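PDB 5HR4: MmeI from Methylophilus methylotrophus, which is a Type IIL restriction-modification enzyme, here bound to DNA, that probably methylates adenine in DNA with S-adenosylmethionine as methyl donor. Local coordinates for residues E755-I760 with S851-Y856; L747-T752 with G787-T792; S537-T542 with L805-R810. One frame throughout, in Å; residues are numbered along the deposited sequence.

Interaction 1: E755-I760 with S851-Y856; sequences ENRQFI and SLAGLY. With nucleotides of chain C.
Where the target recognition region meets the C-terminal helical region, Arg757 and Phe759 of the loop 755-760 lie against Ala853 and Tyr856 of the short helix 852-856, and the same seam carries an arginine that binds a DNA phosphate. Arg757 does two jobs. Its aliphatic part passes the last turn of the helix, with CG 3.6 Å from Tyr856 O and CD 3.9 Å from Tyr856 CB. CG stands anti to the carbonyl carbon (chi1 -57°), and the chain then runs extended to NE, carrying the guanidinium past the helix to the phosphate of DG6 of chain C. Arg757 NH1 and NH2 both bond to OP2 of DG6 of chain C, at 3.1 Å and 2.9 Å, approaching it with the edge of the group. The guanidinium plane is turned about 81° from the Tyr856 ring, and Ala853 CB comes near NH2; a small residue such as alanine probably leaves room for the arginine to pass. Arginine suits this place because its long methylene chain can lie along the helix, beside Tyr856, while its charged end reaches the phosphate. Farther along the loop, Phe759 CB sits 3.9 Å from Tyr856 CE2, at the edge of the tyrosine ring, and the two side chains cross at about a right angle. His869 meets both rings, and the Tyr856 hydroxyl bonds to Arg844 and His869, so the tyrosine is held at its polar end as well as by packing. The helix starts cleanly: Ser851 is its N-cap, with OG accepting from Gly854 N at 3.2 Å and a straight 165°. At this junction of two regions, an arginine forked onto a phosphate oxygen makes a backbone contact that probably helps hold the duplex without reading a base.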
loop_
_atom_site.group_PDB
_atom_site.type_symbol
_atom_site.label_atom_id
_atom_site.label_comp_id
_atom_site.label_asym_id
_atom_site.label_seq_id
_atom_site.Cartn_x
_atom_site.Cartn_y
_atom_site.Cartn_z
ATOM N N GLU A 755 -16.847 -9.429 1.038
ATOM C CA GLU A 755 -16.207 -10.734 0.943
ATOM C C GLU A 755 -16.703 -11.706 2.006
ATOM O O GLU A 755 -16.430 -12.905 1.889
ATOM C CB GLU A 755 -14.676 -10.593 1.010
ATOM C CG GLU A 755 -14.089 -10.045 2.319
ATOM C CD GLU A 755 -14.325 -8.546 2.542
ATOM O OE1 GLU A 755 -15.246 -7.961 1.931
ATOM O OE2 GLU A 755 -13.593 -7.951 3.357
ATOM N N ASN A 756 -17.463 -11.227 3.001
ATOM C CA ASN A 756 -17.972 -12.079 4.074
ATOM C C ASN A 756 -19.106 -13.000 3.627
ATOM O O ASN A 756 -19.532 -13.839 4.423
ATOM C CB ASN A 756 -18.464 -11.229 5.264
ATOM C CG ASN A 756 -17.327 -10.453 5.987
ATOM O OD1 ASN A 756 -16.143 -10.838 5.974
ATOM N ND2 ASN A 756 -17.713 -9.356 6.641
ATOM N N ARG A 757 -19.605 -12.863 2.404
ATOM C CA ARG A 757 -20.639 -13.732 1.867
ATOM C C ARG A 757 -20.000 -14.888 1.114
ATOM O O ARG A 757 -18.934 -14.748 0.518
ATOM C CB ARG A 757 -21.577 -12.960 0.930
ATOM C CG ARG A 757 -22.224 -11.763 1.591
ATOM C CD ARG A 757 -23.483 -11.291 0.892
ATOM N NE ARG A 757 -23.867 -10.001 1.443
ATOM C CZ ARG A 757 -23.566 -8.836 0.883
ATOM N NH1 ARG A 757 -22.899 -8.809 -0.267
ATOM N NH2 ARG A 757 -23.926 -7.705 1.472
ATOM N N GLN A 758 -20.654 -16.047 1.160
ATOM C CA GLN A 758 -20.124 -17.225 0.491
ATOM C C GLN A 758 -20.556 -17.277 -0.965
ATOM O O GLN A 758 -19.951 -18.002 -1.764
ATOM C CB GLN A 758 -20.558 -18.498 1.236
ATOM N N PHE A 759 -21.603 -16.534 -1.308
ATOM C CA PHE A 759 -22.107 -16.388 -2.663
ATOM C C PHE A 759 -22.336 -14.906 -2.914
ATOM O O PHE A 759 -22.722 -14.171 -1.999
ATOM C CB PHE A 759 -23.411 -17.165 -2.849
ATOM C CG PHE A 759 -23.370 -18.557 -2.296
ATOM C CD1 PHE A 759 -22.884 -19.609 -3.062
ATOM C CD2 PHE A 759 -23.803 -18.819 -1.001
ATOM C CE1 PHE A 759 -22.828 -20.911 -2.543
ATOM C CE2 PHE A 759 -23.762 -20.114 -0.475
ATOM C CZ PHE A 759 -23.274 -21.158 -1.252
ATOM N N ILE A 760 -22.086 -14.462 -4.142
ATOM C CA ILE A 760 -22.464 -13.106 -4.535
ATOM C C ILE A 760 -23.965 -13.078 -4.783
ATOM O O ILE A 760 -24.451 -13.778 -5.684
ATOM C CB ILE A 760 -21.704 -12.634 -5.779
ATOM C CG1 ILE A 760 -20.217 -12.511 -5.489
ATOM C CG2 ILE A 760 -22.201 -11.274 -6.213
ATOM C CD1 ILE A 760 -19.455 -11.881 -6.614
ATOM N N SER A 851 -33.811 -8.272 2.774
ATOM C CA SER A 851 -33.001 -7.913 1.617
ATOM C C SER A 851 -32.075 -9.076 1.268
ATOM O O SER A 851 -31.879 -10.001 2.061
ATOM C CB SER A 851 -32.194 -6.641 1.896
ATOM O OG SER A 851 -31.015 -6.913 2.650
ATOM N N LEU A 852 -31.506 -9.048 0.061
ATOM C CA LEU A 852 -30.543 -10.091 -0.278
ATOM C C LEU A 852 -29.346 -10.053 0.657
ATOM O O LEU A 852 -28.716 -11.091 0.902
ATOM C CB LEU A 852 -30.079 -9.963 -1.726
ATOM C CG LEU A 852 -31.106 -10.360 -2.776
ATOM C CD1 LEU A 852 -30.559 -10.124 -4.183
ATOM C CD2 LEU A 852 -31.504 -11.802 -2.567
ATOM N N ALA A 853 -29.021 -8.881 1.202
ATOM C CA ALA A 853 -27.948 -8.830 2.188
ATOM C C ALA A 853 -28.313 -9.661 3.410
ATOM O O ALA A 853 -27.543 -10.527 3.837
ATOM C CB ALA A 853 -27.649 -7.385 2.580
ATOM N N GLY A 854 -29.512 -9.444 3.954
ATOM C CA GLY A 854 -29.928 -10.184 5.135
ATOM C C GLY A 854 -30.017 -11.676 4.903
ATOM O O GLY A 854 -29.714 -12.465 5.801
ATOM N N LEU A 855 -30.397 -12.086 3.693
ATOM C CA LEU A 855 -30.514 -13.507 3.395
ATOM C C LEU A 855 -29.171 -14.162 3.136
ATOM O O LEU A 855 -29.024 -15.363 3.382
ATOM C CB LEU A 855 -31.421 -13.731 2.191
ATOM C CG LEU A 855 -32.914 -13.748 2.523
ATOM C CD1 LEU A 855 -33.735 -13.313 1.333
ATOM C CD2 LEU A 855 -33.305 -15.136 2.938
ATOM N N TYR A 856 -28.182 -13.417 2.634
ATOM C CA TYR A 856 -26.897 -14.015 2.283
ATOM C C TYR A 856 -25.765 -13.650 3.232
ATOM O O TYR A 856 -24.614 -14.021 2.979
ATOM C CB TYR A 856 -26.522 -13.656 0.846
ATOM C CG TYR A 856 -27.192 -14.541 -0.179
ATOM C CD1 TYR A 856 -28.543 -14.399 -0.479
ATOM C CD2 TYR A 856 -26.475 -15.527 -0.841
ATOM C CE1 TYR A 856 -29.150 -15.216 -1.420
ATOM C CE2 TYR A 856 -27.074 -16.346 -1.783
ATOM C CZ TYR A 856 -28.407 -16.186 -2.070
ATOM O OH TYR A 856 -28.985 -17.012 -3.008
ATOM P P DG C 6 -22.499 -4.325 0.362
ATOM O OP1 DG C 6 -23.743 -3.932 1.062
ATOM O OP2 DG C 6 -22.197 -5.761 0.093
ATOM O "O5'" DG C 6 -22.258 -3.573 -1.047
ATOM C "C5'" DG C 6 -23.157 -2.642 -1.535
ATOM C "C4'" DG C 6 -22.449 -1.372 -1.987
ATOM O "O4'" DG C 6 -21.346 -1.046 -1.126
ATOM C "C3'" DG C 6 -21.911 -1.348 -3.416
ATOM O "O3'" DG C 6 -22.338 -0.153 -3.958
ATOM C "C2'" DG C 6 -20.401 -1.336 -3.236
ATOM C "C1'" DG C 6 -20.256 -0.609 -1.908
ATOM N N9 DG C 6 -19.064 -0.990 -1.177
ATOM C C8 DG C 6 -18.903 -2.154 -0.462
ATOM N N7 DG C 6 -17.748 -2.244 0.117
ATOM C C5 DG C 6 -17.096 -1.066 -0.225
ATOM C C6 DG C 6 -15.812 -0.612 0.129
ATOM O O6 DG C 6 -14.971 -1.179 0.825
ATOM N N1 DG C 6 -15.528 0.629 -0.423
ATOM C C2 DG C 6 -16.387 1.354 -1.215
ATOM N N2 DG C 6 -15.931 2.538 -1.645
ATOM N N3 DG C 6 -17.609 0.941 -1.554
ATOM C C4 DG C 6 -17.892 -0.279 -1.028
#

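Interaction 2: L747-T752 with G787-T792; sequences LLIPET and GLLSST. With nucleotides of chain C; nucleotides of chain B.
Leu747 and Ile749, two residues apart on the strand 746-750, point the same way and receive Leu789 of the helix 783-790. One methyl carries the whole contact: Leu789 CD1 lies 3.8 Å from Leu747 CD2 and 4.2 Å from Ile749 CG1. The leucine pair cross obliquely, whereas Ile749 and Leu789 stand nearly square to each other, so the helix residue is met by two differently turned branches. With CG of Leu747 opposite the backbone N (chi1 171°), its CD2 is carried towards the helix. Branched aliphatic residues suit this buried place, and Ile762 and Ile778 also touch Leu789. A little farther on, Leu788 O accepts both Ser791 N, at 3.1 Å, and Ser791 OG, at 2.7 Å. Ser791 in turn is the N-cap of the next helix, its OG also bonding to His794 N. Down the strand the chain turns to the DNA, where Glu751 OE2 accepts from N4 of DC5 of chain B at 3.2 Å and 153°, a carboxylate reading a cytosine amino group. This is helix-on-sheet packing, with the helix 783-790 laid by a leucine against the antiparallel sheet of the target recognition domain.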
loop_
_atom_site.group_PDB
_atom_site.type_symbol
_atom_site.label_atom_id
_atom_site.label_comp_id
_atom_site.label_asym_id
_atom_site.label_seq_id
_atom_site.Cartn_x
_atom_site.Cartn_y
_atom_site.Cartn_z
ATOM N N LEU A 747 -30.498 -10.975 -15.831
ATOM C CA LEU A 747 -29.902 -11.425 -14.578
ATOM C C LEU A 747 -28.796 -10.459 -14.172
ATOM O O LEU A 747 -27.836 -10.274 -14.918
ATOM C CB LEU A 747 -29.350 -12.838 -14.735
ATOM C CG LEU A 747 -28.513 -13.419 -13.602
ATOM C CD1 LEU A 747 -29.378 -13.645 -12.382
ATOM C CD2 LEU A 747 -27.862 -14.717 -14.063
ATOM N N LEU A 748 -28.931 -9.860 -12.991
ATOM C CA LEU A 748 -28.029 -8.825 -12.499
ATOM C C LEU A 748 -27.005 -9.401 -11.526
ATOM O O LEU A 748 -27.374 -10.124 -10.592
ATOM C CB LEU A 748 -28.837 -7.732 -11.803
ATOM C CG LEU A 748 -28.128 -6.422 -11.452
ATOM C CD1 LEU A 748 -29.172 -5.338 -11.276
ATOM C CD2 LEU A 748 -27.296 -6.553 -10.181
ATOM N N ILE A 749 -25.736 -9.036 -11.705
ATOM C CA ILE A 749 -24.649 -9.414 -10.806
ATOM C C ILE A 749 -24.028 -8.142 -10.238
ATOM O O ILE A 749 -23.498 -7.328 -10.996
ATOM C CB ILE A 749 -23.563 -10.247 -11.507
ATOM C CG1 ILE A 749 -24.159 -11.446 -12.258
ATOM C CG2 ILE A 749 -22.516 -10.678 -10.487
ATOM C CD1 ILE A 749 -24.636 -11.137 -13.687
ATOM N N PRO A 750 -24.061 -7.920 -8.928
ATOM C CA PRO A 750 -23.427 -6.720 -8.364
ATOM C C PRO A 750 -21.920 -6.718 -8.573
ATOM O O PRO A 750 -21.264 -7.761 -8.535
ATOM C CB PRO A 750 -23.777 -6.807 -6.874
ATOM C CG PRO A 750 -25.070 -7.564 -6.855
ATOM C CD PRO A 750 -24.920 -8.596 -7.947
ATOM N N GLU A 751 -21.359 -5.517 -8.751
ATOM C CA GLU A 751 -19.945 -5.435 -9.095
ATOM C C GLU A 751 -19.046 -5.539 -7.864
ATOM O O GLU A 751 -18.087 -6.314 -7.860
ATOM C CB GLU A 751 -19.668 -4.145 -9.858
ATOM C CG GLU A 751 -18.303 -4.101 -10.528
ATOM C CD GLU A 751 -17.532 -2.848 -10.174
ATOM O OE1 GLU A 751 -17.702 -2.351 -9.032
ATOM O OE2 GLU A 751 -16.766 -2.362 -11.031
ATOM N N THR A 752 -19.350 -4.792 -6.805
ATOM C CA THR A 752 -18.484 -4.662 -5.637
ATOM C C THR A 752 -19.299 -4.974 -4.391
ATOM O O THR A 752 -20.304 -4.303 -4.135
ATOM C CB THR A 752 -17.911 -3.247 -5.579
ATOM O OG1 THR A 752 -17.268 -2.966 -6.828
ATOM C CG2 THR A 752 -16.917 -3.074 -4.457
ATOM N N GLY A 787 -28.291 -20.722 -12.004
ATOM C CA GLY A 787 -27.728 -21.761 -11.171
ATOM C C GLY A 787 -26.218 -21.737 -11.228
ATOM O O GLY A 787 -25.546 -21.836 -10.198
ATOM N N LEU A 788 -25.672 -21.560 -12.427
ATOM C CA LEU A 788 -24.229 -21.637 -12.595
ATOM C C LEU A 788 -23.528 -20.536 -11.810
ATOM O O LEU A 788 -22.564 -20.797 -11.085
ATOM C CB LEU A 788 -23.876 -21.566 -14.074
ATOM C CG LEU A 788 -22.444 -21.989 -14.356
ATOM C CD1 LEU A 788 -22.212 -23.408 -13.845
ATOM C CD2 LEU A 788 -22.179 -21.885 -15.845
ATOM N N LEU A 789 -24.014 -19.300 -11.925
ATOM C CA LEU A 789 -23.403 -18.181 -11.209
ATOM C C LEU A 789 -23.722 -18.184 -9.723
ATOM O O LEU A 789 -23.084 -17.450 -8.966
ATOM C CB LEU A 789 -23.860 -16.857 -11.811
ATOM C CG LEU A 789 -23.785 -16.761 -13.323
ATOM C CD1 LEU A 789 -24.097 -15.340 -13.732
ATOM C CD2 LEU A 789 -22.412 -17.197 -13.822
ATOM N N SER A 790 -24.708 -18.959 -9.295
ATOM C CA SER A 790 -24.943 -19.126 -7.871
ATOM C C SER A 790 -24.001 -20.148 -7.249
ATOM O O SER A 790 -23.828 -20.151 -6.024
ATOM C CB SER A 790 -26.398 -19.542 -7.631
ATOM N N SER A 791 -23.371 -20.987 -8.066
ATOM C CA SER A 791 -22.657 -22.151 -7.569
ATOM C C SER A 791 -21.413 -21.761 -6.779
ATOM O O SER A 791 -20.752 -20.762 -7.070
ATOM C CB SER A 791 -22.254 -23.054 -8.734
ATOM O OG SER A 791 -21.189 -22.476 -9.471
ATOM N N THR A 792 -21.096 -22.587 -5.774
ATOM C CA THR A 792 -19.821 -22.487 -5.075
ATOM C C THR A 792 -18.656 -22.458 -6.055
ATOM O O THR A 792 -17.680 -21.726 -5.855
ATOM C CB THR A 792 -19.673 -23.668 -4.112
ATOM O OG1 THR A 792 -20.550 -23.489 -3.001
ATOM C CG2 THR A 792 -18.250 -23.789 -3.591
ATOM P P DG C 6 -22.499 -4.325 0.362
ATOM O OP1 DG C 6 -23.743 -3.932 1.062
ATOM O OP2 DG C 6 -22.197 -5.761 0.093
ATOM O "O5'" DG C 6 -22.258 -3.573 -1.047
ATOM C "C5'" DG C 6 -23.157 -2.642 -1.535
ATOM C "C4'" DG C 6 -22.449 -1.372 -1.987
ATOM O "O4'" DG C 6 -21.346 -1.046 -1.126
ATOM C "C3'" DG C 6 -21.911 -1.348 -3.416
ATOM O "O3'" DG C 6 -22.338 -0.153 -3.958
ATOM C "C2'" DG C 6 -20.401 -1.336 -3.236
ATOM C "C1'" DG C 6 -20.256 -0.609 -1.908
ATOM N N9 DG C 6 -19.064 -0.990 -1.177
ATOM C C8 DG C 6 -18.903 -2.154 -0.462
ATOM N N7 DG C 6 -17.748 -2.244 0.117
ATOM C C5 DG C 6 -17.096 -1.066 -0.225
ATOM C C6 DG C 6 -15.812 -0.612 0.129
ATOM O O6 DG C 6 -14.971 -1.179 0.825
ATOM N N1 DG C 6 -15.528 0.629 -0.423
ATOM C C2 DG C 6 -16.387 1.354 -1.215
ATOM N N2 DG C 6 -15.931 2.538 -1.645
ATOM N N3 DG C 6 -17.609 0.941 -1.554
ATOM C C4 DG C 6 -17.892 -0.279 -1.028
ATOM P P DC B 5 -9.380 -5.075 -11.258
ATOM O OP1 DC B 5 -8.125 -5.868 -11.201
ATOM O OP2 DC B 5 -10.629 -5.512 -10.611
ATOM O "O5'" DC B 5 -9.072 -3.659 -10.611
ATOM C "C5'" DC B 5 -8.018 -2.880 -11.089
ATOM C "C4'" DC B 5 -8.277 -1.444 -10.720
ATOM O "O4'" DC B 5 -9.485 -1.000 -11.343
ATOM C "C3'" DC B 5 -8.557 -1.221 -9.253
ATOM O "O3'" DC B 5 -7.346 -1.131 -8.561
ATOM C "C2'" DC B 5 -9.320 0.112 -9.253
ATOM C "C1'" DC B 5 -9.896 0.172 -10.675
ATOM N N1 DC B 5 -11.349 0.235 -10.741
ATOM C C2 DC B 5 -11.953 1.389 -11.242
ATOM O O2 DC B 5 -11.237 2.334 -11.573
ATOM N N3 DC B 5 -13.302 1.445 -11.331
ATOM C C4 DC B 5 -14.031 0.388 -10.946
ATOM N N4 DC B 5 -15.367 0.467 -11.049
ATOM C C5 DC B 5 -13.420 -0.800 -10.438
ATOM C C6 DC B 5 -12.089 -0.831 -10.365
#

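Interaction 3: S537-T542 with L805-R810; sequences STNSIT and LESRYR. With nucleotides of chain B.
Asn539 lies toward the turn of 805-810, its amide end beside Glu806 O, the one close direct approach. A water adds a link, donating to Ser540 OG and to OP2 of DG6 of chain B and accepting from Arg810 NH1 at 3.0 Å. Paired backbone bonds between Leu805 and Arg808 close a two-residue beta-hairpin, tipped by Glu806 and Ser807, that carries the target recognition domain to base edges in the major groove. Among the charged groups, Arg810 NH1 bonds to OP2 of DC5 of chain B at 2.9 Å and 160°, NH2 to OP2 of DG6 of chain B at 3.0 Å. CG opposite the backbone N (chi1 -179°) and a bend at chi3 (-61°) bring the guanidinium between these phosphates, which arginine suits because each terminal nitrogen serves one. Its opposite faces lie against C6 of DC5 of chain B and Leu805 N, which probably fix its tilt. A leucine there would probably leave both phosphates without their positive mate and the water without its donor. Glu806 OE1 accepts from N4 of DC8 of chain B at 2.8 Å, probably steadied by its salt bridge with Arg808 NH2. Leu805 CG packs 3.6 Å from N7 of DG6 of chain B.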
loop_
_atom_site.group_PDB
_atom_site.type_symbol
_atom_site.label_atom_id
_atom_site.label_comp_id
_atom_site.label_asym_id
_atom_site.label_seq_id
_atom_site.Cartn_x
_atom_site.Cartn_y
_atom_site.Cartn_z
ATOM N N SER A 537 3.493 -4.197 -0.884
ATOM C CA SER A 537 2.816 -3.702 -2.068
ATOM C C SER A 537 1.317 -3.807 -1.845
ATOM O O SER A 537 0.851 -4.632 -1.058
ATOM C CB SER A 537 3.267 -4.467 -3.323
ATOM N N THR A 538 0.569 -2.936 -2.506
ATOM C CA THR A 538 -0.878 -3.073 -2.476
ATOM C C THR A 538 -1.279 -4.445 -2.982
ATOM O O THR A 538 -0.727 -4.949 -3.963
ATOM C CB THR A 538 -1.549 -2.027 -3.345
ATOM O OG1 THR A 538 -2.896 -2.460 -3.577
ATOM C CG2 THR A 538 -0.810 -1.907 -4.686
ATOM N N ASN A 539 -2.272 -5.047 -2.334
ATOM C CA ASN A 539 -2.552 -6.429 -2.677
ATOM C C ASN A 539 -3.055 -6.557 -4.097
ATOM O O ASN A 539 -3.135 -7.683 -4.606
ATOM C CB ASN A 539 -3.540 -7.036 -1.682
ATOM C CG ASN A 539 -4.801 -6.223 -1.533
ATOM O OD1 ASN A 539 -4.836 -5.039 -1.858
ATOM N ND2 ASN A 539 -5.847 -6.854 -1.026
ATOM N N SER A 540 -3.326 -5.421 -4.753
ATOM C CA SER A 540 -3.932 -5.393 -6.079
ATOM C C SER A 540 -3.027 -5.999 -7.142
ATOM O O SER A 540 -3.527 -6.560 -8.124
ATOM C CB SER A 540 -4.283 -3.954 -6.452
ATOM O OG SER A 540 -5.645 -3.675 -6.171
ATOM N N ILE A 541 -1.700 -5.906 -6.969
ATOM C CA ILE A 541 -0.766 -6.492 -7.933
ATOM C C ILE A 541 -0.720 -8.005 -7.863
ATOM O O ILE A 541 0.072 -8.619 -8.587
ATOM C CB ILE A 541 0.686 -6.000 -7.768
ATOM C CG1 ILE A 541 1.305 -6.542 -6.469
ATOM C CG2 ILE A 541 0.776 -4.452 -7.828
ATOM C CD1 ILE A 541 2.791 -6.118 -6.288
ATOM N N THR A 542 -1.541 -8.631 -7.022
ATOM C CA THR A 542 -1.663 -10.084 -6.992
ATOM C C THR A 542 -3.077 -10.517 -7.341
ATOM O O THR A 542 -3.454 -11.668 -7.080
ATOM C CB THR A 542 -1.261 -10.671 -5.625
ATOM O OG1 THR A 542 -2.091 -10.127 -4.588
ATOM C CG2 THR A 542 0.209 -10.377 -5.299
ATOM N N LEU A 805 -11.505 -4.729 -4.194
ATOM C CA LEU A 805 -11.436 -3.378 -3.640
ATOM C C LEU A 805 -11.095 -3.506 -2.160
ATOM O O LEU A 805 -11.954 -3.895 -1.362
ATOM C CB LEU A 805 -12.764 -2.648 -3.821
ATOM C CG LEU A 805 -12.795 -1.118 -3.708
ATOM C CD1 LEU A 805 -14.230 -0.632 -3.901
ATOM C CD2 LEU A 805 -12.245 -0.596 -2.396
ATOM N N GLU A 806 -9.873 -3.102 -1.782
ATOM C CA GLU A 806 -9.248 -3.597 -0.559
ATOM C C GLU A 806 -9.405 -5.108 -0.604
ATOM O O GLU A 806 -8.582 -5.805 -1.202
ATOM C CB GLU A 806 -9.864 -3.005 0.725
ATOM C CG GLU A 806 -9.245 -1.677 1.208
ATOM C CD GLU A 806 -9.677 -1.238 2.633
ATOM O OE1 GLU A 806 -10.799 -1.593 3.089
ATOM O OE2 GLU A 806 -8.880 -0.512 3.291
ATOM N N SER A 807 -10.500 -5.620 -0.051
ATOM C CA SER A 807 -10.739 -7.051 -0.026
ATOM C C SER A 807 -12.141 -7.459 -0.456
ATOM O O SER A 807 -12.383 -8.662 -0.602
ATOM C CB SER A 807 -10.447 -7.609 1.380
ATOM O OG SER A 807 -9.047 -7.863 1.564
ATOM N N ARG A 808 -13.070 -6.517 -0.670
ATOM C CA ARG A 808 -14.394 -6.920 -1.132
ATOM C C ARG A 808 -14.284 -7.572 -2.501
ATOM O O ARG A 808 -13.390 -7.259 -3.288
ATOM C CB ARG A 808 -15.363 -5.740 -1.211
ATOM C CG ARG A 808 -15.025 -4.598 -0.358
ATOM C CD ARG A 808 -15.509 -4.721 1.035
ATOM N NE ARG A 808 -14.690 -3.816 1.823
ATOM C CZ ARG A 808 -13.516 -4.160 2.339
ATOM N NH1 ARG A 808 -13.071 -5.403 2.171
ATOM N NH2 ARG A 808 -12.802 -3.277 3.035
ATOM N N TYR A 809 -15.182 -8.521 -2.769
ATOM C CA TYR A 809 -15.271 -9.065 -4.111
ATOM C C TYR A 809 -15.425 -7.909 -5.091
ATOM O O TYR A 809 -16.115 -6.929 -4.805
ATOM C CB TYR A 809 -16.459 -10.022 -4.229
ATOM C CG TYR A 809 -16.490 -11.144 -3.229
ATOM C CD1 TYR A 809 -15.311 -11.675 -2.715
ATOM C CD2 TYR A 809 -17.699 -11.676 -2.788
ATOM C CE1 TYR A 809 -15.323 -12.694 -1.790
ATOM C CE2 TYR A 809 -17.725 -12.703 -1.865
ATOM C CZ TYR A 809 -16.528 -13.218 -1.366
ATOM O OH TYR A 809 -16.536 -14.247 -0.443
ATOM N N ARG A 810 -14.747 -8.004 -6.231
ATOM C CA ARG A 810 -15.024 -7.134 -7.373
ATOM C C ARG A 810 -15.230 -8.031 -8.578
ATOM O O ARG A 810 -14.299 -8.712 -9.012
ATOM C CB ARG A 810 -13.907 -6.126 -7.648
ATOM C CG ARG A 810 -14.267 -5.236 -8.828
ATOM C CD ARG A 810 -13.167 -4.269 -9.237
ATOM N NE ARG A 810 -12.846 -3.361 -8.160
ATOM C CZ ARG A 810 -11.627 -3.239 -7.659
ATOM N NH1 ARG A 810 -10.645 -3.957 -8.186
ATOM N NH2 ARG A 810 -11.385 -2.387 -6.661
ATOM P P DC B 5 -9.380 -5.075 -11.258
ATOM O OP1 DC B 5 -8.125 -5.868 -11.201
ATOM O OP2 DC B 5 -10.629 -5.512 -10.611
ATOM O "O5'" DC B 5 -9.072 -3.659 -10.611
ATOM C "C5'" DC B 5 -8.018 -2.880 -11.089
ATOM C "C4'" DC B 5 -8.277 -1.444 -10.720
ATOM O "O4'" DC B 5 -9.485 -1.000 -11.343
ATOM C "C3'" DC B 5 -8.557 -1.221 -9.253
ATOM O "O3'" DC B 5 -7.346 -1.131 -8.561
ATOM C "C2'" DC B 5 -9.320 0.112 -9.253
ATOM C "C1'" DC B 5 -9.896 0.172 -10.675
ATOM N N1 DC B 5 -11.349 0.235 -10.741
ATOM C C2 DC B 5 -11.953 1.389 -11.242
ATOM O O2 DC B 5 -11.237 2.334 -11.573
ATOM N N3 DC B 5 -13.302 1.445 -11.331
ATOM C C4 DC B 5 -14.031 0.388 -10.946
ATOM N N4 DC B 5 -15.367 0.467 -11.049
ATOM C C5 DC B 5 -13.420 -0.800 -10.438
ATOM C C6 DC B 5 -12.089 -0.831 -10.365
ATOM P P DC B 8 -6.086 6.281 0.786
ATOM O OP1 DC B 8 -5.611 7.607 0.362
ATOM O OP2 DC B 8 -6.214 6.033 2.239
ATOM O "O5'" DC B 8 -7.493 5.956 0.105
ATOM C "C5'" DC B 8 -7.561 5.407 -1.206
ATOM C "C4'" DC B 8 -8.919 5.695 -1.817
ATOM O "O4'" DC B 8 -9.755 4.496 -1.786
ATOM C "C3'" DC B 8 -9.719 6.782 -1.108
ATOM O "O3'" DC B 8 -10.451 7.525 -2.080
ATOM C "C2'" DC B 8 -10.644 5.969 -0.199
ATOM C "C1'" DC B 8 -10.952 4.763 -1.089
ATOM N N1 DC B 8 -11.333 3.514 -0.331
ATOM C C2 DC B 8 -12.614 2.953 -0.479
ATOM O O2 DC B 8 -13.425 3.490 -1.224
ATOM N N3 DC B 8 -12.924 1.831 0.201
ATOM C C4 DC B 8 -12.018 1.264 1.001
ATOM N N4 DC B 8 -12.367 0.155 1.647
ATOM C C5 DC B 8 -10.707 1.811 1.164
ATOM C C6 DC B 8 -10.412 2.924 0.486
ATOM P P DG B 6 -7.327 -1.104 -6.960
ATOM O OP1 DG B 6 -5.936 -1.421 -6.550
ATOM O OP2 DG B 6 -8.454 -1.971 -6.490
ATOM O "O5'" DG B 6 -7.590 0.448 -6.624
ATOM C "C5'" DG B 6 -6.720 1.425 -7.196
ATOM C "C4'" DG B 6 -7.097 2.823 -6.762
ATOM O "O4'" DG B 6 -8.423 3.164 -7.264
ATOM C "C3'" DG B 6 -7.153 3.054 -5.266
ATOM O "O3'" DG B 6 -6.847 4.397 -5.014
ATOM C "C2'" DG B 6 -8.620 2.749 -4.934
ATOM C "C1'" DG B 6 -9.350 3.227 -6.198
ATOM N N9 DG B 6 -10.518 2.412 -6.554
ATOM C C8 DG B 6 -10.690 1.074 -6.320
ATOM N N7 DG B 6 -11.838 0.614 -6.740
ATOM C C5 DG B 6 -12.467 1.717 -7.288
ATOM C C6 DG B 6 -13.737 1.828 -7.900
ATOM O O6 DG B 6 -14.579 0.941 -8.083
ATOM N N1 DG B 6 -13.996 3.131 -8.320
ATOM C C2 DG B 6 -13.133 4.193 -8.164
ATOM N N2 DG B 6 -13.551 5.377 -8.636
ATOM N N3 DG B 6 -11.940 4.100 -7.597
ATOM C C4 DG B 6 -11.673 2.834 -7.183
HETATM O O HOH W 1 -7.922 -5.061 -7.404
#

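How the interactions relate
Interactions 1 and 2 have centres about 11 Å apart, and interaction 3 lies about 20 Å from each. Along the chain the segments run 537-542, 747-752, 755-760, 787-792, 805-810 and 851-856, so interaction 1 crosses both others while both segments of interaction 2 fall between those of interaction 3. Strands 752-753, 808-810 and 803-805 join interactions 2 and 3, and the loop of interaction 1 follows strand 752-753: Thr752 CG2 packs on Leu805 CD1, and Tyr809 OH probably bonds to Arg757 O. Phe759 packs on Ser790 and Thr792. The target recognition region thus meets the C-terminal region in interaction 1 and the methyltransferase region in interaction 3, with the DNA alongside.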